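Putative alpha-galactosidase (Bacteroides fragilis, PDB 4NZJ) probably hydrolyses terminal, non-reducing alpha-D-galactose residues of alpha-D-galactosides, as a member of glycosyl hydrolase family 27. Local coordinates at residues Q112-E116 with K162-G166; D143-E149 with K190-C196; W107-G111 with G361-R365; A123-I127 with Y173-F179. All blocks are in the same frame, centred on the assembly; numbering follows the deposited sequence. Where two conformers were deposited one is given.

Contact 1: Q112-E116 with K162-G166; sequences QHLTE and KFPRG
F163 lays its ring beside the start of a helix, with CZ 4.1 Å from L114 CD2 and CE1 3.6 Å from E116 N. The contact joins two loops of the catalytic TIM barrel, each leading into a barrel helix, 116-128 and 166-176. The segments run in similar directions, 24° apart end to end, with CA atoms of T115 and K162 4.3 Å apart. T115 (chi1 p) is the N-cap, its OG1 accepting from the backbone N of L118, while E116 N donates to K162 O at 2.8 Å (161°). The side chain of K162, m then fully extended, runs back along the loop so that NZ reaches Q112 O at 2.9 Å, as well as F144 O and a water held by L114 N. F163 to G166 forms a type I turn closed by G166 N to F163 O, 2.9 Å. This places R165 for a two-pronged salt bridge with E116: NE to OE1 is 3.0 Å and NH2 to OE2 is 2.7 Å.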
loop_
_atom_site.group_PDB
_atom_site.type_symbol
_atom_site.label_atom_id
_atom_site.label_comp_id
_atom_site.label_asym_id
_atom_site.label_seq_id
_atom_site.Cartn_x
_atom_site.Cartn_y
_atom_site.Cartn_z
ATOM N N GLN A 112 22.317 2.016 -0.176
ATOM C CA GLN A 112 23.211 1.573 -1.246
ATOM C C GLN A 112 23.761 0.165 -1.030
ATOM O O GLN A 112 24.659 -0.265 -1.765
ATOM C CB GLN A 112 24.394 2.537 -1.379
ATOM C CG GLN A 112 24.003 3.928 -1.841
ATOM C CD GLN A 112 25.212 4.798 -2.125
ATOM O OE1 GLN A 112 26.194 4.339 -2.700
ATOM N NE2 GLN A 112 25.140 6.061 -1.729
ATOM N N HIS A 113 23.236 -0.553 -0.035
ATOM C CA HIS A 113 23.788 -1.847 0.349
ATOM C C HIS A 113 22.764 -2.971 0.280
ATOM O O HIS A 113 22.858 -3.949 1.016
ATOM C CB HIS A 113 24.405 -1.740 1.743
ATOM C CG HIS A 113 25.616 -0.868 1.782
ATOM N ND1 HIS A 113 26.875 -1.332 1.468
ATOM C CD2 HIS A 113 25.759 0.451 2.058
ATOM C CE1 HIS A 113 27.747 -0.344 1.573
ATOM N NE2 HIS A 113 27.094 0.750 1.926
ATOM N N LEU A 114 21.797 -2.841 -0.619
ATOM C CA LEU A 114 20.843 -3.915 -0.858
ATOM C C LEU A 114 21.524 -5.003 -1.678
ATOM O O LEU A 114 22.371 -4.719 -2.524
ATOM C CB LEU A 114 19.603 -3.396 -1.588
ATOM C CG LEU A 114 18.453 -4.397 -1.747
ATOM C CD1 LEU A 114 17.853 -4.756 -0.399
ATOM C CD2 LEU A 114 17.384 -3.835 -2.668
ATOM N N THR A 115 21.172 -6.254 -1.402
ATOM C CA THR A 115 21.689 -7.396 -2.154
ATOM C C THR A 115 20.573 -8.407 -2.344
ATOM O O THR A 115 19.533 -8.324 -1.691
ATOM C CB THR A 115 22.822 -8.109 -1.406
ATOM O OG1 THR A 115 22.299 -8.702 -0.211
ATOM C CG2 THR A 115 23.957 -7.136 -1.051
ATOM N N GLU A 116 20.810 -9.379 -3.216
ATOM C CA GLU A 116 19.871 -10.481 -3.422
ATOM C C GLU A 116 19.531 -11.138 -2.093
ATOM O O GLU A 116 18.353 -11.320 -1.770
ATOM C CB GLU A 116 20.489 -11.523 -4.361
ATOM C CG GLU A 116 19.682 -12.812 -4.510
ATOM C CD GLU A 116 20.527 -13.980 -4.977
ATOM O OE1 GLU A 116 20.718 -14.138 -6.198
ATOM O OE2 GLU A 116 20.994 -14.759 -4.122
ATOM N N LYS A 162 25.795 -6.950 -6.132
ATOM C CA LYS A 162 24.579 -6.977 -5.322
ATOM C C LYS A 162 23.635 -8.105 -5.716
ATOM O O LYS A 162 23.033 -8.750 -4.848
ATOM C CB LYS A 162 23.835 -5.646 -5.444
ATOM C CG LYS A 162 24.619 -4.475 -4.885
ATOM C CD LYS A 162 23.847 -3.175 -4.996
ATOM C CE LYS A 162 24.690 -2.033 -4.457
ATOM N NZ LYS A 162 23.972 -0.741 -4.527
ATOM N N PHE A 163 23.505 -8.328 -7.024
ATOM C CA PHE A 163 22.563 -9.307 -7.573
ATOM C C PHE A 163 23.306 -10.265 -8.493
ATOM O O PHE A 163 23.218 -10.164 -9.713
ATOM C CB PHE A 163 21.417 -8.578 -8.294
ATOM C CG PHE A 163 20.612 -7.707 -7.376
ATOM C CD1 PHE A 163 19.655 -8.260 -6.540
ATOM C CD2 PHE A 163 20.846 -6.337 -7.307
ATOM C CE1 PHE A 163 18.927 -7.473 -5.673
ATOM C CE2 PHE A 163 20.117 -5.540 -6.438
ATOM C CZ PHE A 163 19.157 -6.108 -5.619
ATOM N N PRO A 164 24.063 -11.207 -7.899
ATOM C CA PRO A 164 24.956 -12.054 -8.693
ATOM C C PRO A 164 24.227 -13.024 -9.621
ATOM O O PRO A 164 24.830 -13.534 -10.558
ATOM C CB PRO A 164 25.789 -12.799 -7.641
ATOM C CG PRO A 164 25.055 -12.660 -6.356
ATOM C CD PRO A 164 24.206 -11.431 -6.448
ATOM N N ARG A 165 22.940 -13.261 -9.370
ATOM C CA ARG A 165 22.134 -14.087 -10.264
ATOM C C ARG A 165 21.093 -13.257 -10.998
ATOM O O ARG A 165 20.150 -13.799 -11.567
ATOM C CB ARG A 165 21.495 -15.236 -9.487
ATOM C CG ARG A 165 22.544 -16.190 -8.941
ATOM C CD ARG A 165 21.947 -17.357 -8.175
ATOM N NE ARG A 165 21.495 -16.978 -6.841
ATOM C CZ ARG A 165 21.154 -17.855 -5.897
ATOM N NH1 ARG A 165 21.197 -19.160 -6.148
ATOM N NH2 ARG A 165 20.758 -17.432 -4.703
ATOM N N GLY A 166 21.284 -11.940 -11.005
ATOM C CA GLY A 166 20.372 -11.028 -11.677
ATOM C C GLY A 166 19.121 -10.722 -10.881
ATOM O O GLY A 166 18.914 -11.242 -9.780
HETATM O O HOH W 1 21.529 -0.793 -2.867
HETATM O O HOH W 2 20.789 -12.007 -7.838
#

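Contact 2: D143-E149 with K190-C196; sequences DFWQLPE and KTCGGVC
Hydrogen bonds to side chains fix one end of this contact. D143 (chi1 t) points at a type I turn, T191 to G194: its OD1 accepts from T191 OG1 and its OD2 from G193 N, both at 2.9 Å. T191 OG1 also accepts from V195 N, just past the turn, at 3.1 Å. Q146 (chi1 p, chi2 m) folds inward so that NE2 donates to C196 O at 3.0 Å. Backbone pairing is limited to C196 N with L147 O, 3.2 Å; the CA atoms of P148 and V195 lie 3.8 Å apart. Charge closes the other end: K190 NZ meets E149 OE2 at 2.6 Å in a salt bridge and donates to P148 O at 2.9 Å. V195 CG1 packs 3.8 Å from F144 CD2 and 4.3 Å from P148 CG. An ideal CB on G193 would clash with F144 CE1 and D143 OD2. D143 OD2 hydrogen-bonds a glycerol, probably from the crystallisation liquor, consistent with a pocket at the C-terminal end of the barrel strands, where TIM-barrel active sites lie. The loops follow adjacent strands 138-140 and 180-186 and precede helices 166-176 and 202-212; disulfide C192-C222 ties the second to the loop after strand 216-220.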
loop_
_atom_site.group_PDB
_atom_site.type_symbol
_atom_site.label_atom_id
_atom_site.label_comp_id
_atom_site.label_asym_id
_atom_site.label_seq_id
_atom_site.Cartn_x
_atom_site.Cartn_y
_atom_site.Cartn_z
ATOM N N ASP A 143 16.761 2.630 -5.340
ATOM C CA ASP A 143 17.861 3.130 -6.171
ATOM C C ASP A 143 19.134 2.284 -5.972
ATOM O O ASP A 143 19.271 1.568 -4.976
ATOM C CB ASP A 143 18.111 4.603 -5.783
ATOM C CG ASP A 143 18.778 5.442 -6.875
ATOM O OD1 ASP A 143 19.188 4.933 -7.937
ATOM O OD2 ASP A 143 18.884 6.670 -6.626
ATOM N N PHE A 144 20.056 2.372 -6.931
ATOM C CA PHE A 144 21.378 1.717 -6.872
ATOM C C PHE A 144 21.396 0.195 -7.091
ATOM O O PHE A 144 22.399 -0.452 -6.776
ATOM C CB PHE A 144 22.130 2.025 -5.565
ATOM C CG PHE A 144 22.476 3.473 -5.366
ATOM C CD1 PHE A 144 21.603 4.320 -4.701
ATOM C CD2 PHE A 144 23.701 3.969 -5.786
ATOM C CE1 PHE A 144 21.937 5.644 -4.479
ATOM C CE2 PHE A 144 24.038 5.295 -5.573
ATOM C CZ PHE A 144 23.153 6.130 -4.922
ATOM N N TRP A 145 20.326 -0.381 -7.637
ATOM C CA TRP A 145 20.392 -1.771 -8.119
ATOM C C TRP A 145 21.214 -1.850 -9.416
ATOM O O TRP A 145 21.730 -2.912 -9.774
ATOM C CB TRP A 145 18.991 -2.355 -8.339
ATOM C CG TRP A 145 18.215 -1.643 -9.390
ATOM C CD1 TRP A 145 17.342 -0.610 -9.209
ATOM C CD2 TRP A 145 18.246 -1.902 -10.797
ATOM N NE1 TRP A 145 16.835 -0.200 -10.425
ATOM C CE2 TRP A 145 17.378 -0.979 -11.413
ATOM C CE3 TRP A 145 18.943 -2.816 -11.599
ATOM C CZ2 TRP A 145 17.176 -0.953 -12.793
ATOM C CZ3 TRP A 145 18.737 -2.790 -12.967
ATOM C CH2 TRP A 145 17.863 -1.863 -13.550
ATOM N N GLN A 146 21.304 -0.719 -10.109
ATOM C CA GLN A 146 21.996 -0.606 -11.392
ATOM C C GLN A 146 23.313 0.152 -11.260
ATOM O O GLN A 146 23.529 0.879 -10.281
ATOM C CB GLN A 146 21.093 0.090 -12.422
ATOM C CG GLN A 146 20.860 1.589 -12.211
ATOM C CD GLN A 146 19.721 1.899 -11.246
ATOM O OE1 GLN A 146 19.761 1.520 -10.068
ATOM N NE2 GLN A 146 18.696 2.599 -11.740
ATOM N N LEU A 147 24.176 -0.001 -12.262
ATOM C CA LEU A 147 25.464 0.679 -12.292
ATOM C C LEU A 147 25.297 2.129 -12.766
ATOM O O LEU A 147 24.253 2.491 -13.316
ATOM C CB LEU A 147 26.448 -0.072 -13.194
ATOM C CG LEU A 147 26.792 -1.499 -12.755
ATOM C CD1 LEU A 147 27.797 -2.113 -13.716
ATOM C CD2 LEU A 147 27.327 -1.538 -11.331
ATOM N N PRO A 148 26.321 2.966 -12.538
ATOM C CA PRO A 148 26.222 4.382 -12.905
ATOM C C PRO A 148 25.923 4.659 -14.379
ATOM O O PRO A 148 25.153 5.570 -14.681
ATOM C CB PRO A 148 27.596 4.938 -12.536
ATOM C CG PRO A 148 28.069 4.059 -11.435
ATOM C CD PRO A 148 27.531 2.691 -11.741
ATOM N N GLU A 149 26.522 3.885 -15.276
ATOM C CA GLU A 149 26.401 4.145 -16.707
ATOM C C GLU A 149 25.609 3.051 -17.409
ATOM O O GLU A 149 25.676 1.873 -17.043
ATOM C CB GLU A 149 27.782 4.263 -17.353
ATOM C CG GLU A 149 28.680 5.334 -16.751
ATOM C CD GLU A 149 28.080 6.730 -16.828
ATOM O OE1 GLU A 149 27.417 7.054 -17.836
ATOM O OE2 GLU A 149 28.275 7.511 -15.874
ATOM N N LYS A 190 20.220 10.319 -15.202
ATOM C CA LYS A 190 20.730 9.828 -13.920
ATOM C C LYS A 190 19.650 9.855 -12.844
ATOM O O LYS A 190 18.801 10.750 -12.828
ATOM C CB LYS A 190 21.912 10.679 -13.460
ATOM C CG LYS A 190 23.117 10.648 -14.385
ATOM C CD LYS A 190 23.888 9.348 -14.261
ATOM C CE LYS A 190 25.161 9.393 -15.094
ATOM N NZ LYS A 190 26.114 8.315 -14.716
ATOM N N THR A 191 19.699 8.885 -11.935
ATOM C CA THR A 191 18.743 8.822 -10.831
ATOM C C THR A 191 19.114 9.829 -9.747
ATOM O O THR A 191 20.149 10.486 -9.832
ATOM C CB THR A 191 18.717 7.426 -10.173
ATOM O OG1 THR A 191 19.972 7.179 -9.521
ATOM C CG2 THR A 191 18.435 6.327 -11.195
ATOM N N CYS A 192 18.271 9.917 -8.718
ATOM C CA CYS A 192 18.565 10.777 -7.570
ATOM C C CYS A 192 19.941 10.461 -6.984
ATOM O O CYS A 192 20.712 11.378 -6.684
ATOM C CB CYS A 192 17.492 10.648 -6.488
ATOM S SG CYS A 192 15.833 11.132 -7.019
ATOM N N GLY A 193 20.255 9.175 -6.850
ATOM C CA GLY A 193 21.543 8.734 -6.314
ATOM C C GLY A 193 22.726 8.854 -7.258
ATOM O O GLY A 193 23.880 8.714 -6.840
ATOM N N GLY A 194 22.449 9.090 -8.537
ATOM C CA GLY A 194 23.495 9.309 -9.527
ATOM C C GLY A 194 23.876 8.070 -10.327
ATOM O O GLY A 194 24.967 8.018 -10.896
ATOM N N VAL A 195 22.991 7.073 -10.378
ATOM C CA VAL A 195 23.205 5.905 -11.253
ATOM C C VAL A 195 22.279 6.020 -12.470
ATOM O O VAL A 195 21.555 7.002 -12.606
ATOM C CB VAL A 195 23.073 4.559 -10.503
ATOM C CG1 VAL A 195 24.226 4.404 -9.515
ATOM C CG2 VAL A 195 21.736 4.443 -9.793
ATOM N N CYS A 196 22.311 5.044 -13.373
ATOM C CA CYS A 196 21.687 5.240 -14.683
ATOM C C CYS A 196 20.158 5.274 -14.607
ATOM O O CYS A 196 19.545 4.401 -13.996
ATOM C CB CYS A 196 22.124 4.148 -15.650
ATOM S SG CYS A 196 21.778 4.592 -17.363
#

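Contact 3: W107-G111 with G361-R365; sequences WNTFG and GNDVR
No clear direct hydrogen bond crosses this contact; a water does the joining, accepting from T109 OG1 at 2.7 Å and donating to G361 O at 2.8 Å. The short helix 107-110 comes after barrel strand 102-105, and the loop 361-365 comes after strand 358-360, so the contact brings together the segments after the first and last strands where the TIM barrel closes. CA atoms pair N108 with G361 at 5.6 Å and T109 with D363 at 5.4 Å. N108 CB rests 3.2 Å from G361 O, and T109 (chi1 m) sets CG2 3.6 Å from D363 CG. D363 OD1 accepts from R365 N at 3.2 Å, an Asx turn, and D363 also holds the guanidinium: OD1 to NE and OD2 to NH2 are both 2.9 Å. F110 CE1 lies over one guanidinium face, 3.6 Å from R365 NH2. With the D363-R365 pair formed inside 361-365 and R365 NH1 turned to Q121 OE1, the two segments meet largely by packing and a shared water.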
loop_
_atom_site.group_PDB
_atom_site.type_symbol
_atom_site.label_atom_id
_atom_site.label_comp_id
_atom_site.label_asym_id
_atom_site.label_seq_id
_atom_site.Cartn_x
_atom_site.Cartn_y
_atom_site.Cartn_z
ATOM N N TRP A 107 14.649 1.217 0.637
ATOM C CA TRP A 107 15.629 2.299 0.716
ATOM C C TRP A 107 16.073 2.603 2.144
ATOM O O TRP A 107 17.267 2.639 2.431
ATOM C CB TRP A 107 15.129 3.581 0.046
ATOM C CG TRP A 107 16.161 4.630 0.175
ATOM C CD1 TRP A 107 16.126 5.725 0.994
ATOM C CD2 TRP A 107 17.440 4.643 -0.463
ATOM N NE1 TRP A 107 17.295 6.436 0.879
ATOM C CE2 TRP A 107 18.120 5.794 -0.010
ATOM C CE3 TRP A 107 18.073 3.803 -1.391
ATOM C CZ2 TRP A 107 19.403 6.128 -0.453
ATOM C CZ3 TRP A 107 19.347 4.131 -1.824
ATOM C CH2 TRP A 107 19.999 5.287 -1.356
ATOM N N ASN A 108 15.115 2.836 3.036
ATOM C CA ASN A 108 15.451 3.251 4.391
ATOM C C ASN A 108 16.308 2.213 5.116
ATOM O O ASN A 108 17.240 2.562 5.838
ATOM C CB ASN A 108 14.185 3.545 5.198
ATOM C CG ASN A 108 14.478 4.265 6.502
ATOM O OD1 ASN A 108 14.410 3.674 7.582
ATOM N ND2 ASN A 108 14.829 5.538 6.407
ATOM N N THR A 109 16.000 0.938 4.909
ATOM C CA THR A 109 16.708 -0.126 5.611
ATOM C C THR A 109 18.104 -0.372 5.041
ATOM O O THR A 109 19.068 -0.520 5.787
ATOM C CB THR A 109 15.910 -1.443 5.566
ATOM O OG1 THR A 109 14.654 -1.250 6.222
ATOM C CG2 THR A 109 16.671 -2.568 6.259
ATOM N N PHE A 110 18.209 -0.428 3.713
ATOM C CA PHE A 110 19.437 -0.927 3.084
ATOM C C PHE A 110 20.216 0.085 2.246
ATOM O O PHE A 110 21.411 -0.117 1.994
ATOM C CB PHE A 110 19.114 -2.158 2.234
ATOM C CG PHE A 110 18.632 -3.333 3.038
ATOM C CD1 PHE A 110 19.464 -3.937 3.963
ATOM C CD2 PHE A 110 17.350 -3.833 2.870
ATOM C CE1 PHE A 110 19.026 -5.017 4.715
ATOM C CE2 PHE A 110 16.907 -4.918 3.608
ATOM C CZ PHE A 110 17.745 -5.509 4.533
ATOM N N GLY A 111 19.563 1.162 1.818
ATOM C CA GLY A 111 20.246 2.215 1.064
ATOM C C GLY A 111 21.031 1.670 -0.118
ATOM O O GLY A 111 20.484 0.927 -0.938
ATOM N N GLY A 361 8.695 1.308 5.316
ATOM C CA GLY A 361 10.106 1.616 5.141
ATOM C C GLY A 361 10.974 1.074 6.259
ATOM O O GLY A 361 12.164 1.322 6.286
ATOM N N ASN A 362 10.387 0.326 7.186
ATOM C CA ASN A 362 11.141 -0.241 8.298
ATOM C C ASN A 362 11.806 -1.548 7.875
ATOM O O ASN A 362 11.479 -2.118 6.822
ATOM C CB ASN A 362 10.191 -0.478 9.481
ATOM C CG ASN A 362 10.899 -0.546 10.826
ATOM O OD1 ASN A 362 12.129 -0.586 10.921
ATOM N ND2 ASN A 362 10.105 -0.573 11.888
ATOM N N ASP A 363 12.761 -2.003 8.678
ATOM C CA ASP A 363 13.399 -3.296 8.471
ATOM C C ASP A 363 12.442 -4.359 8.987
ATOM O O ASP A 363 12.292 -4.530 10.196
ATOM C CB ASP A 363 14.732 -3.362 9.218
ATOM C CG ASP A 363 15.529 -4.634 8.919
ATOM O OD1 ASP A 363 15.005 -5.579 8.286
ATOM O OD2 ASP A 363 16.713 -4.683 9.313
ATOM N N VAL A 364 11.805 -5.082 8.076
ATOM C CA VAL A 364 10.748 -6.015 8.468
ATOM C C VAL A 364 11.265 -7.363 8.986
ATOM O O VAL A 364 10.477 -8.228 9.359
ATOM C CB VAL A 364 9.700 -6.215 7.338
ATOM C CG1 VAL A 364 9.001 -4.902 7.017
ATOM C CG2 VAL A 364 10.336 -6.805 6.093
ATOM N N ARG A 365 12.586 -7.536 9.037
ATOM C CA ARG A 365 13.182 -8.771 9.538
ATOM C C ARG A 365 13.248 -8.849 11.063
ATOM O O ARG A 365 13.312 -9.949 11.612
ATOM C CB ARG A 365 14.605 -8.927 9.012
ATOM C CG ARG A 365 14.733 -8.989 7.497
ATOM C CD ARG A 365 16.195 -8.968 7.089
ATOM N NE ARG A 365 16.850 -7.743 7.544
ATOM C CZ ARG A 365 18.166 -7.541 7.563
ATOM N NH1 ARG A 365 19.014 -8.478 7.156
ATOM N NH2 ARG A 365 18.636 -6.384 8.013
HETATM O O HOH W 3 13.397 0.018 4.162
#

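Contact 4: A123-I127 with Y173-F179; sequences ADAMI and YLHERGF
A123, on helix 116-128, directs its CB into the other segment, 4.0 Å from both L174 CD1 and F179 CE2 and 4.4 Å from Y173 CE1; its CA lies 6.9 Å from that of L174, the nearest pair of CA atoms. D124 (chi1 m) takes the polar margin: OD1 accepts from Y173 OH at 2.6 Å and from a water at 2.8 Å that in turn accepts from R177 NE at 3.2 Å. M126, a selenomethionine, sets CB 3.8 Å from F179 CZ and SE 5.3 Å from the ring centroid, 38° off its normal, an oblique Met-aromatic contact. I127 extends CG1 to the edge of the F179 ring, 3.7 Å from CE2, and CD1 to 3.8 Å from R177 CD. Opposite, helix 166-176 ends in a Schellman motif, F179 N to L174 O at 2.9 Å and G178 N to H175 O at 3.0 Å, with G178 at positive phi; the reversal turns F179 back toward the first helix. A123, M126, L174 and F179 also touch I139 on strand 138-140, giving the layered packing of consecutive helices outside a parallel strand that is typical of a TIM barrel.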
loop_
_atom_site.group_PDB
_atom_site.type_symbol
_atom_site.label_atom_id
_atom_site.label_comp_id
_atom_site.label_asym_id
_atom_site.label_seq_id
_atom_site.Cartn_x
_atom_site.Cartn_y
_atom_site.Cartn_z
ATOM N N ALA A 123 11.693 -11.059 2.190
ATOM C CA ALA A 123 10.550 -11.881 1.770
ATOM C C ALA A 123 10.247 -12.989 2.791
ATOM O O ALA A 123 9.094 -13.182 3.183
ATOM C CB ALA A 123 10.804 -12.485 0.396
ATOM N N ASP A 124 11.277 -13.706 3.226
ATOM C CA ASP A 124 11.103 -14.787 4.200
ATOM C C ASP A 124 10.475 -14.266 5.498
ATOM O O ASP A 124 9.594 -14.907 6.078
ATOM C CB ASP A 124 12.449 -15.434 4.527
ATOM C CG ASP A 124 13.025 -16.249 3.373
ATOM O OD1 ASP A 124 12.332 -16.478 2.364
ATOM O OD2 ASP A 124 14.194 -16.680 3.492
ATOM N N ALA A 125 10.933 -13.100 5.945
ATOM C CA ALA A 125 10.433 -12.508 7.185
ATOM C C ALA A 125 8.973 -12.083 7.062
ATOM O O ALA A 125 8.205 -12.217 8.011
ATOM C CB ALA A 125 11.294 -11.323 7.594
HETATM N N MSE A 126 8.591 -11.580 5.891
HETATM C CA MSE A 126 7.206 -11.156 5.656
HETATM C C MSE A 126 6.262 -12.338 5.659
HETATM O O MSE A 126 5.086 -12.206 6.023
HETATM C CB MSE A 126 7.118 -10.362 4.356
HETATM C CG MSE A 126 7.712 -8.977 4.581
HETATM SE SE MSE A 126 7.963 -7.978 2.905
HETATM C CE MSE A 126 6.083 -7.601 2.478
ATOM N N ILE A 127 6.758 -13.509 5.277
ATOM C CA ILE A 127 5.967 -14.735 5.386
ATOM C C ILE A 127 5.746 -15.108 6.848
ATOM O O ILE A 127 4.622 -15.404 7.261
ATOM C CB ILE A 127 6.632 -15.907 4.636
ATOM C CG1 ILE A 127 6.644 -15.621 3.130
ATOM C CG2 ILE A 127 5.912 -17.224 4.926
ATOM C CD1 ILE A 127 7.442 -16.618 2.329
ATOM N N TYR A 173 11.932 -15.994 -7.023
ATOM C CA TYR A 173 11.828 -16.354 -5.611
ATOM C C TYR A 173 10.586 -15.732 -4.984
ATOM O O TYR A 173 9.835 -16.406 -4.265
ATOM C CB TYR A 173 13.089 -15.904 -4.859
ATOM C CG TYR A 173 13.206 -16.413 -3.446
ATOM C CD1 TYR A 173 12.581 -15.755 -2.391
ATOM C CD2 TYR A 173 13.964 -17.543 -3.154
ATOM C CE1 TYR A 173 12.697 -16.218 -1.088
ATOM C CE2 TYR A 173 14.086 -18.010 -1.855
ATOM C CZ TYR A 173 13.461 -17.345 -0.826
ATOM O OH TYR A 173 13.585 -17.817 0.459
ATOM N N LEU A 174 10.378 -14.450 -5.268
ATOM C CA LEU A 174 9.215 -13.721 -4.760
ATOM C C LEU A 174 7.909 -14.300 -5.302
ATOM O O LEU A 174 6.986 -14.561 -4.543
ATOM C CB LEU A 174 9.319 -12.224 -5.089
ATOM C CG LEU A 174 10.030 -11.344 -4.047
ATOM C CD1 LEU A 174 11.298 -11.975 -3.497
ATOM C CD2 LEU A 174 10.319 -9.966 -4.634
ATOM N N HIS A 175 7.840 -14.517 -6.612
ATOM C CA HIS A 175 6.605 -15.006 -7.241
ATOM C C HIS A 175 6.187 -16.380 -6.724
ATOM O O HIS A 175 4.997 -16.640 -6.538
ATOM C CB HIS A 175 6.763 -15.088 -8.757
ATOM C CG HIS A 175 6.906 -13.759 -9.424
ATOM N ND1 HIS A 175 7.487 -13.618 -10.664
ATOM C CD2 HIS A 175 6.572 -12.511 -9.019
ATOM C CE1 HIS A 175 7.494 -12.340 -11.002
ATOM N NE2 HIS A 175 6.943 -11.646 -10.023
ATOM N N GLU A 176 7.167 -17.242 -6.477
ATOM C CA GLU A 176 6.914 -18.572 -5.917
ATOM C C GLU A 176 6.221 -18.483 -4.560
ATOM O O GLU A 176 5.571 -19.433 -4.129
ATOM C CB GLU A 176 8.226 -19.350 -5.767
ATOM C CG GLU A 176 8.798 -19.874 -7.075
ATOM C CD GLU A 176 10.266 -20.250 -6.964
ATOM O OE1 GLU A 176 10.764 -20.413 -5.827
ATOM O OE2 GLU A 176 10.925 -20.381 -8.018
ATOM N N ARG A 177 6.376 -17.343 -3.891
ATOM C CA ARG A 177 5.820 -17.102 -2.566
ATOM C C ARG A 177 4.673 -16.082 -2.567
ATOM O O ARG A 177 4.186 -15.671 -1.507
ATOM C CB ARG A 177 6.951 -16.660 -1.635
ATOM C CG ARG A 177 7.912 -17.796 -1.336
ATOM C CD ARG A 177 9.287 -17.320 -0.907
ATOM N NE ARG A 177 10.161 -18.464 -0.661
ATOM C CZ ARG A 177 10.752 -19.195 -1.604
ATOM N NH1 ARG A 177 10.617 -18.903 -2.894
ATOM N NH2 ARG A 177 11.512 -20.223 -1.253
ATOM N N GLY A 178 4.229 -15.692 -3.756
ATOM C CA GLY A 178 3.081 -14.808 -3.894
ATOM C C GLY A 178 3.391 -13.329 -3.754
ATOM O O GLY A 178 2.479 -12.508 -3.675
ATOM N N PHE A 179 4.673 -12.975 -3.734
ATOM C CA PHE A 179 5.072 -11.577 -3.680
ATOM C C PHE A 179 5.255 -11.010 -5.077
ATOM O O PHE A 179 5.510 -11.741 -6.035
ATOM C CB PHE A 179 6.385 -11.405 -2.911
ATOM C CG PHE A 179 6.287 -11.720 -1.440
ATOM C CD1 PHE A 179 5.562 -10.909 -0.587
ATOM C CD2 PHE A 179 6.947 -12.819 -0.908
ATOM C CE1 PHE A 179 5.478 -11.194 0.767
ATOM C CE2 PHE A 179 6.871 -13.105 0.442
ATOM C CZ PHE A 179 6.137 -12.288 1.281
HETATM O O HOH W 4 10.421 -18.504 2.515
#

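Overall arrangement
All four contacts lie within the catalytic barrel. Contacts 1 and 4 both concern helices 116-128 and 166-176: contact 1 is made at their starts, through charge and a backbone bond, and contact 4 farther along, mainly through apolar packing. Contacts 1, 2 and 4 are partly buried, whereas contact 3 is a surface contact without a clear direct hydrogen bond, its clearest polar link running through a water. Contact 2, richest in direct cross-segment hydrogen bonds, touches contact 1 where K162 NZ lies 2.8 Å from F144 O, and contact 3 where F144 CD1 lies 3.7 Å from W107 CZ3. Contact 3 meets contact 4 through V364 CG2, 3.7 Å from M126 CG; contacts 2 and 4 do not touch.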